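Local coordinates for coenzyme A transferase (Yersinia pestis, PDB 3QLI), which probably transfers coenzyme A from an acyl-CoA thioester to a free carboxylic acid, at residues A229-V242 / L253-N267. Residues are numbered along the deposited sequence; the frame is centred on the assembly and turned at random.
Sequences ADLVPDGACLQMGV and LKDRNDLGIHTEVLN
The guanidinium of Arg256 carries Leu253 CD2 on one face, offset toward the rim, while two backbone carbonyls of 229-242 meet its edge: NH2 gives a bond to Ala229 O (2.8 Å) and NE one to Val232 O (3.1 Å). Arginine suits the place because two N-H groups on one edge can serve two carbonyls at once, from the end of helix 220-230 and the loop that follows; Ala229 O also accepts from Val232 N, on the opposite face of its plane. The Asp234 carboxylate stands nearly perpendicular to the guanidinium, 82° between planes, and OD1 instead takes Asn257 N (3.1 Å) from above the carboxylate plane. Gly235 supplies the positive phi of a type II turn.

Beyond the turn the two strands pair in parallel: Leu238 N bonds Gly260 O, and Leu238 O accepts from His262 N. Leucine's branched end suits the apolar face, where Leu238 CD1 meets Leu253 CD1 tip to tip and touches Leu259 CD1 (4.0 Å). Thr263 then replaces a backbone partner, since a hydroxyl can both accept and donate: chi1 of -172° swings OG1 away from its own N, letting it accept from Met240 N (3.2 Å) and donate to Val265 O. Asn267 OD1 caps the following helix at Leu270 N.

This is a beta-alpha-beta unit, strand 237-240, helix 244-252 and edge strand 260-261, whose strand ends lead to the CoA-binding residues Val242 and Glu264, the latter the site of covalent attachment.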
ATOM      1  N   ALA A 229     -16.786  -8.373  17.721  1.00 19.20           N
ATOM      2  CA  ALA A 229     -17.101  -7.487  18.842  1.00 20.23           C
ATOM      3  C   ALA A 229     -16.133  -7.680  20.011  1.00 20.07           C
ATOM      4  O   ALA A 229     -15.811  -6.729  20.716  1.00 19.16           O
ATOM      5  CB  ALA A 229     -18.554  -7.668  19.299  1.00 20.73           C
ATOM      6  N   ASP A 230     -15.674  -8.908  20.224  1.00 18.26           N
ATOM      7  CA  ASP A 230     -14.715  -9.162  21.294  1.00 19.62           C
ATOM      8  C   ASP A 230     -13.392  -8.427  21.061  1.00 22.00           C
ATOM      9  O   ASP A 230     -12.640  -8.178  22.001  1.00 18.55           O
ATOM     10  CB  ASP A 230     -14.441 -10.658  21.444  1.00 21.21           C
ATOM     11  CG  ASP A 230     -15.572 -11.405  22.134  1.00 27.61           C
ATOM     12  OD1 ASP A 230     -16.499 -10.752  22.668  1.00 25.92           O
ATOM     13  OD2 ASP A 230     -15.519 -12.657  22.147  1.00 27.02           O
ATOM     14  N   LEU A 231     -13.114  -8.087  19.803  1.00 22.18           N
ATOM     15  CA  LEU A 231     -11.873  -7.407  19.434  1.00 21.96           C
ATOM     16  C   LEU A 231     -12.018  -5.883  19.436  1.00 22.53           C
ATOM     17  O   LEU A 231     -11.066  -5.167  19.129  1.00 23.15           O
ATOM     18  CB  LEU A 231     -11.397  -7.874  18.047  1.00 19.94           C
ATOM     19  CG  LEU A 231     -10.994  -9.343  17.919  1.00 21.63           C
ATOM     20  CD1 LEU A 231     -10.857  -9.754  16.460  1.00 20.74           C
ATOM     21  CD2 LEU A 231      -9.702  -9.604  18.674  1.00 25.45           C
ATOM     22  N   VAL A 232     -13.211  -5.397  19.768  1.00 20.71           N
ATOM     23  CA  VAL A 232     -13.462  -3.963  19.883  1.00 19.31           C
ATOM     24  C   VAL A 232     -13.491  -3.530  21.347  1.00 25.23           C
ATOM     25  O   VAL A 232     -14.383  -3.930  22.100  1.00 24.45           O
ATOM     26  CB  VAL A 232     -14.810  -3.587  19.242  1.00 17.81           C
ATOM     27  CG1 VAL A 232     -15.010  -2.091  19.280  1.00 18.35           C
ATOM     28  CG2 VAL A 232     -14.871  -4.096  17.799  1.00 15.38           C
ATOM     29  N   PRO A 233     -12.518  -2.705  21.762  1.00 26.86           N
ATOM     30  CA  PRO A 233     -12.509  -2.202  23.147  1.00 30.66           C
ATOM     31  C   PRO A 233     -13.396  -0.969  23.324  1.00 31.78           C
ATOM     32  O   PRO A 233     -13.714  -0.330  22.326  1.00 27.34           O
ATOM     33  CB  PRO A 233     -11.047  -1.822  23.361  1.00 30.39           C
ATOM     34  CG  PRO A 233     -10.552  -1.455  21.992  1.00 27.72           C
ATOM     35  CD  PRO A 233     -11.312  -2.320  21.013  1.00 21.92           C
ATOM     36  N   ASP A 234     -13.800  -0.630  24.551  1.00 30.05           N
ATOM     37  CA  ASP A 234     -14.396   0.692  24.751  1.00 32.80           C
ATOM     38  C   ASP A 234     -13.408   1.731  24.186  1.00 24.41           C
ATOM     39  O   ASP A 234     -12.194   1.527  24.210  1.00 24.44           O
ATOM     40  CB  ASP A 234     -14.692   0.989  26.230  1.00 31.73           C
ATOM     41  CG  ASP A 234     -15.927   0.249  26.769  1.00 37.26           C
ATOM     42  OD1 ASP A 234     -16.921   0.036  26.034  1.00 30.84           O
ATOM     43  OD2 ASP A 234     -15.904  -0.104  27.966  1.00 48.47           O
ATOM     44  N   GLY A 235     -13.932   2.833  23.664  1.00 21.88           N
ATOM     45  CA  GLY A 235     -13.087   3.888  23.147  1.00 21.09           C
ATOM     46  C   GLY A 235     -12.569   3.592  21.748  1.00 19.27           C
ATOM     47  O   GLY A 235     -11.841   4.400  21.183  1.00 17.28           O
ATOM     48  N   ALA A 236     -12.936   2.438  21.189  1.00 17.62           N
ATOM     49  CA  ALA A 236     -12.533   2.099  19.815  1.00 16.57           C
ATOM     50  C   ALA A 236     -13.025   3.138  18.803  1.00 15.87           C
ATOM     51  O   ALA A 236     -14.105   3.706  18.948  1.00 15.63           O
ATOM     52  CB  ALA A 236     -13.037   0.711  19.437  1.00 17.35           C
ATOM     53  N   CYS A 237     -12.225   3.383  17.770  1.00 14.32           N
ATOM     54  CA  CYS A 237     -12.605   4.315  16.723  1.00 14.27           C
ATOM     55  C   CYS A 237     -12.890   3.502  15.456  1.00 14.42           C
ATOM     56  O   CYS A 237     -11.970   2.994  14.814  1.00 13.38           O
ATOM     57  CB  CYS A 237     -11.469   5.309  16.487  1.00 15.31           C
ATOM     58  SG  CYS A 237     -11.852   6.616  15.304  1.00 16.20           S
ATOM     59  N   LEU A 238     -14.165   3.409  15.098  1.00 13.19           N
ATOM     60  CA  LEU A 238     -14.647   2.430  14.125  1.00 12.76           C
ATOM     61  C   LEU A 238     -14.614   2.883  12.669  1.00 11.66           C
ATOM     62  O   LEU A 238     -14.960   4.024  12.344  1.00 12.79           O
ATOM     63  CB  LEU A 238     -16.089   2.065  14.449  1.00 13.47           C
ATOM     64  CG  LEU A 238     -16.397   1.480  15.826  1.00 16.66           C
ATOM     65  CD1 LEU A 238     -17.899   1.282  15.953  1.00 19.67           C
ATOM     66  CD2 LEU A 238     -15.650   0.168  15.995  1.00 15.25           C
ATOM     67  N   GLN A 239     -14.203   1.964  11.802  1.00 12.65           N
ATOM     68  CA  GLN A 239     -14.544   2.037  10.376  1.00 11.77           C
ATOM     69  C   GLN A 239     -15.219   0.722  10.019  1.00 15.20           C
ATOM     70  O   GLN A 239     -14.760  -0.337  10.448  1.00 14.40           O
ATOM     71  CB  GLN A 239     -13.312   2.231   9.498  1.00 10.89           C
ATOM     72  CG  GLN A 239     -13.617   2.077   7.994  1.00  9.79           C
ATOM     73  CD  GLN A 239     -13.315   0.678   7.474  1.00 16.67           C
ATOM     74  OE1 GLN A 239     -12.488  -0.041   8.042  1.00 14.04           O
ATOM     75  NE2 GLN A 239     -13.992   0.283   6.388  1.00 16.79           N
ATOM     76  N   MET A 240     -16.319   0.777   9.268  1.00 14.01           N
ATOM     77  CA  MET A 240     -16.850  -0.459   8.704  1.00 17.78           C
ATOM     78  C   MET A 240     -17.612  -0.251   7.403  1.00 20.98           C
ATOM     79  O   MET A 240     -17.972   0.868   7.066  1.00 20.00           O
ATOM     80  CB  MET A 240     -17.702  -1.227   9.714  1.00 23.65           C
ATOM     81  CG  MET A 240     -18.920  -0.499  10.216  1.00 23.86           C
ATOM     82  SD  MET A 240     -19.705  -1.523  11.506  1.00 33.44           S
ATOM     83  CE  MET A 240     -18.546  -1.358  12.855  1.00 23.06           C
ATOM     84  N   GLY A 241     -17.846  -1.347   6.685  1.00 27.06           N
ATOM     85  CA  GLY A 241     -18.578  -1.313   5.429  1.00 25.82           C
ATOM     86  C   GLY A 241     -20.083  -1.397   5.630  1.00 31.28           C
ATOM     87  O   GLY A 241     -20.604  -1.125   6.717  1.00 31.79           O
ATOM     88  N   VAL A 242     -20.786  -1.783   4.572  1.00 28.38           N
ATOM     89  CA  VAL A 242     -22.239  -1.903   4.605  1.00 31.58           C
ATOM     90  C   VAL A 242     -22.627  -3.384   4.568  1.00 32.21           C
ATOM     91  O   VAL A 242     -21.819  -4.230   4.187  1.00 27.24           O
ATOM     92  CB  VAL A 242     -22.885  -1.184   3.401  1.00 35.73           C
ATOM     93  CG1 VAL A 242     -22.683   0.322   3.498  1.00 32.43           C
ATOM     94  CG2 VAL A 242     -22.299  -1.717   2.096  1.00 34.61           C
ATOM     95  N   LEU A 253     -22.393  -4.178  19.583  1.00 24.49           N
ATOM     96  CA  LEU A 253     -21.672  -3.072  20.213  1.00 23.21           C
ATOM     97  C   LEU A 253     -22.564  -2.082  20.959  1.00 22.97           C
ATOM     98  O   LEU A 253     -22.065  -1.098  21.508  1.00 20.14           O
ATOM     99  CB  LEU A 253     -20.832  -2.325  19.182  1.00 20.10           C
ATOM    100  CG  LEU A 253     -19.771  -3.174  18.485  1.00 19.87           C
ATOM    101  CD1 LEU A 253     -18.964  -2.314  17.517  1.00 19.02           C
ATOM    102  CD2 LEU A 253     -18.856  -3.812  19.533  1.00 20.63           C
ATOM    103  N   LYS A 254     -23.870  -2.335  20.990  1.00 20.42           N
ATOM    104  CA  LYS A 254     -24.774  -1.402  21.651  1.00 27.21           C
ATOM    105  C   LYS A 254     -24.460  -1.229  23.144  1.00 29.22           C
ATOM    106  O   LYS A 254     -24.912  -0.270  23.773  1.00 28.72           O
ATOM    107  CB  LYS A 254     -26.238  -1.794  21.438  1.00 29.65           C
ATOM    108  CG  LYS A 254     -26.638  -3.133  22.027  1.00 33.52           C
ATOM    109  CD  LYS A 254     -28.157  -3.266  22.042  1.00 36.43           C
ATOM    110  CE  LYS A 254     -28.589  -4.709  21.869  1.00 41.73           C
ATOM    111  NZ  LYS A 254     -28.401  -5.166  20.462  1.00 45.46           N
ATOM    112  N   ASP A 255     -23.665  -2.142  23.696  1.00 28.95           N
ATOM    113  CA  ASP A 255     -23.315  -2.102  25.115  1.00 32.14           C
ATOM    114  C   ASP A 255     -22.035  -1.312  25.404  1.00 35.66           C
ATOM    115  O   ASP A 255     -21.678  -1.112  26.567  1.00 36.64           O
ATOM    116  CB  ASP A 255     -23.179  -3.527  25.667  1.00 35.92           C
ATOM    117  CG  ASP A 255     -24.461  -4.337  25.518  1.00 43.17           C
ATOM    118  OD1 ASP A 255     -25.550  -3.798  25.829  1.00 44.78           O
ATOM    119  OD2 ASP A 255     -24.380  -5.509  25.076  1.00 44.68           O
ATOM    120  N   ARG A 256     -21.352  -0.855  24.355  1.00 26.07           N
ATOM    121  CA  ARG A 256     -20.092  -0.139  24.525  1.00 29.92           C
ATOM    122  C   ARG A 256     -20.314   1.330  24.882  1.00 25.51           C
ATOM    123  O   ARG A 256     -21.422   1.851  24.777  1.00 27.36           O
ATOM    124  CB  ARG A 256     -19.239  -0.224  23.249  1.00 25.72           C
ATOM    125  CG  ARG A 256     -18.849  -1.630  22.832  1.00 25.08           C
ATOM    126  CD  ARG A 256     -17.751  -2.220  23.723  1.00 33.94           C
ATOM    127  NE  ARG A 256     -17.262  -3.481  23.166  1.00 33.37           N
ATOM    128  CZ  ARG A 256     -17.891  -4.642  23.318  1.00 35.98           C
ATOM    129  NH1 ARG A 256     -19.016  -4.684  24.021  1.00 39.75           N
ATOM    130  NH2 ARG A 256     -17.407  -5.752  22.774  1.00 29.46           N
ATOM    131  N   ASN A 257     -19.249   1.998  25.308  1.00 22.99           N
ATOM    132  CA  ASN A 257     -19.323   3.428  25.548  1.00 26.46           C
ATOM    133  C   ASN A 257     -18.133   4.184  24.952  1.00 22.70           C
ATOM    134  O   ASN A 257     -17.054   3.626  24.765  1.00 23.55           O
ATOM    135  CB  ASN A 257     -19.440   3.726  27.042  1.00 32.53           C
ATOM    136  CG  ASN A 257     -18.199   3.334  27.807  1.00 36.67           C
ATOM    137  OD1 ASN A 257     -17.139   3.950  27.655  1.00 41.47           O
ATOM    138  ND2 ASN A 257     -18.322   2.307  28.648  1.00 46.03           N
ATOM    139  N   ASP A 258     -18.361   5.457  24.656  1.00 20.35           N
ATOM    140  CA  ASP A 258     -17.332   6.353  24.144  1.00 22.69           C
ATOM    141  C   ASP A 258     -16.636   5.862  22.877  1.00 16.32           C
ATOM    142  O   ASP A 258     -15.461   6.143  22.657  1.00 17.43           O
ATOM    143  CB  ASP A 258     -16.317   6.684  25.236  1.00 24.35           C
ATOM    144  CG  ASP A 258     -16.850   7.710  26.228  1.00 34.28           C
ATOM    145  OD1 ASP A 258     -17.416   8.749  25.791  1.00 26.84           O
ATOM    146  OD2 ASP A 258     -16.710   7.467  27.444  1.00 34.97           O
ATOM    147  N   LEU A 259     -17.362   5.136  22.038  1.00 17.16           N
ATOM    148  CA  LEU A 259     -16.810   4.793  20.726  1.00 15.71           C
ATOM    149  C   LEU A 259     -16.691   6.040  19.853  1.00 19.83           C
ATOM    150  O   LEU A 259     -17.378   7.052  20.073  1.00 15.35           O
ATOM    151  CB  LEU A 259     -17.673   3.749  20.023  1.00 14.67           C
ATOM    152  CG  LEU A 259     -17.836   2.423  20.764  1.00 15.19           C
ATOM    153  CD1 LEU A 259     -18.601   1.406  19.917  1.00 19.13           C
ATOM    154  CD2 LEU A 259     -16.475   1.871  21.142  1.00 22.43           C
ATOM    155  N   GLY A 260     -15.801   5.965  18.866  1.00 15.33           N
ATOM    156  CA  GLY A 260     -15.677   7.021  17.879  1.00 14.53           C
ATOM    157  C   GLY A 260     -15.933   6.455  16.496  1.00 13.68           C
ATOM    158  O   GLY A 260     -15.956   5.229  16.311  1.00 12.17           O
ATOM    159  N   ILE A 261     -16.124   7.343  15.521  1.00 13.66           N
ATOM    160  CA  ILE A 261     -16.292   6.920  14.135  1.00 13.43           C
ATOM    161  C   ILE A 261     -15.352   7.698  13.223  1.00 12.87           C
ATOM    162  O   ILE A 261     -15.325   8.928  13.251  1.00 13.81           O
ATOM    163  CB  ILE A 261     -17.744   7.138  13.638  1.00 12.77           C
ATOM    164  CG1 ILE A 261     -18.708   6.146  14.304  1.00 15.50           C
ATOM    165  CG2 ILE A 261     -17.823   6.992  12.104  1.00 12.63           C
ATOM    166  CD1 ILE A 261     -20.168   6.414  13.971  1.00 15.68           C
ATOM    167  N   HIS A 262     -14.562   6.967  12.446  1.00 12.50           N
ATOM    168  CA  HIS A 262     -13.813   7.534  11.325  1.00 11.79           C
ATOM    169  C   HIS A 262     -13.814   6.460  10.255  1.00 11.56           C
ATOM    170  O   HIS A 262     -12.997   5.521  10.280  1.00 11.56           O
ATOM    171  CB  HIS A 262     -12.379   7.888  11.738  1.00 13.38           C
ATOM    172  CG  HIS A 262     -11.549   8.447  10.620  1.00 13.38           C
ATOM    173  ND1 HIS A 262     -11.169   9.772  10.558  1.00 13.75           N
ATOM    174  CD2 HIS A 262     -11.034   7.858   9.512  1.00 11.05           C
ATOM    175  CE1 HIS A 262     -10.447   9.971   9.468  1.00 15.18           C
ATOM    176  NE2 HIS A 262     -10.341   8.821   8.821  1.00 13.48           N
ATOM    177  N   THR A 263     -14.753   6.589   9.327  1.00 13.32           N
ATOM    178  CA  THR A 263     -15.085   5.503   8.431  1.00 11.60           C
ATOM    179  C   THR A 263     -15.094   6.039   7.007  1.00 13.77           C
ATOM    180  O   THR A 263     -15.257   7.243   6.797  1.00 12.29           O
ATOM    181  CB  THR A 263     -16.460   4.932   8.815  1.00 12.66           C
ATOM    182  OG1 THR A 263     -16.716   3.735   8.067  1.00 14.26           O
ATOM    183  CG2 THR A 263     -17.576   5.978   8.581  1.00 11.01           C
ATOM    184  N   GLU A 264     -14.885   5.164   6.028  1.00 12.10           N
ATOM    185  CA  GLU A 264     -15.032   5.596   4.639  1.00 12.55           C
ATOM    186  C   GLU A 264     -16.513   5.765   4.328  1.00 12.25           C
ATOM    187  O   GLU A 264     -16.966   6.866   4.018  1.00 14.01           O
ATOM    188  CB  GLU A 264     -14.397   4.597   3.680  1.00 12.90           C
ATOM    189  CG  GLU A 264     -14.473   5.028   2.201  1.00 13.99           C
ATOM    190  CD  GLU A 264     -14.145   3.873   1.266  1.00 13.96           C
ATOM    191  OE1 GLU A 264     -13.021   3.341   1.350  1.00 16.24           O
ATOM    192  OE2 GLU A 264     -15.023   3.495   0.464  1.00 17.42           O
ATOM    193  N   VAL A 265     -17.270   4.676   4.418  1.00 10.30           N
ATOM    194  CA  VAL A 265     -18.715   4.754   4.220  1.00 16.28           C
ATOM    195  C   VAL A 265     -19.468   4.780   5.558  1.00 13.76           C
ATOM    196  O   VAL A 265     -19.196   3.980   6.468  1.00 15.86           O
ATOM    197  CB  VAL A 265     -19.255   3.582   3.346  1.00 16.07           C
ATOM    198  CG1 VAL A 265     -19.096   2.276   4.065  1.00 26.17           C
ATOM    199  CG2 VAL A 265     -20.737   3.791   3.003  1.00 17.90           C
ATOM    200  N   LEU A 266     -20.416   5.704   5.670  1.00 13.90           N
ATOM    201  CA  LEU A 266     -21.306   5.744   6.832  1.00 14.97           C
ATOM    202  C   LEU A 266     -22.539   4.896   6.519  1.00 17.84           C
ATOM    203  O   LEU A 266     -23.197   5.105   5.491  1.00 14.76           O
ATOM    204  CB  LEU A 266     -21.727   7.169   7.164  1.00 13.59           C
ATOM    205  CG  LEU A 266     -22.561   7.396   8.436  1.00 14.42           C
ATOM    206  CD1 LEU A 266     -21.750   7.042   9.687  1.00 15.49           C
ATOM    207  CD2 LEU A 266     -23.027   8.858   8.514  1.00 17.40           C
ATOM    208  N   ASN A 267     -22.820   3.928   7.390  1.00 15.58           N
ATOM    209  CA  ASN A 267     -23.891   2.950   7.174  1.00 17.74           C
ATOM    210  C   ASN A 267     -24.937   3.004   8.291  1.00 17.76           C
ATOM    211  O   ASN A 267     -24.706   3.617   9.339  1.00 16.65           O
ATOM    212  CB  ASN A 267     -23.315   1.530   7.063  1.00 19.53           C
ATOM    213  CG  ASN A 267     -22.684   1.051   8.363  1.00 24.90           C
ATOM    214  OD1 ASN A 267     -22.679   1.763   9.363  1.00 28.70           O
ATOM    215  ND2 ASN A 267     -22.160  -0.173   8.356  1.00 36.52           N
TER
HETATM  216  O   HOH W   1     -11.243   4.653  12.327  1.00 15.24           O
HETATM  217  O   HOH W   2     -16.168   2.180   5.329  1.00 14.19           O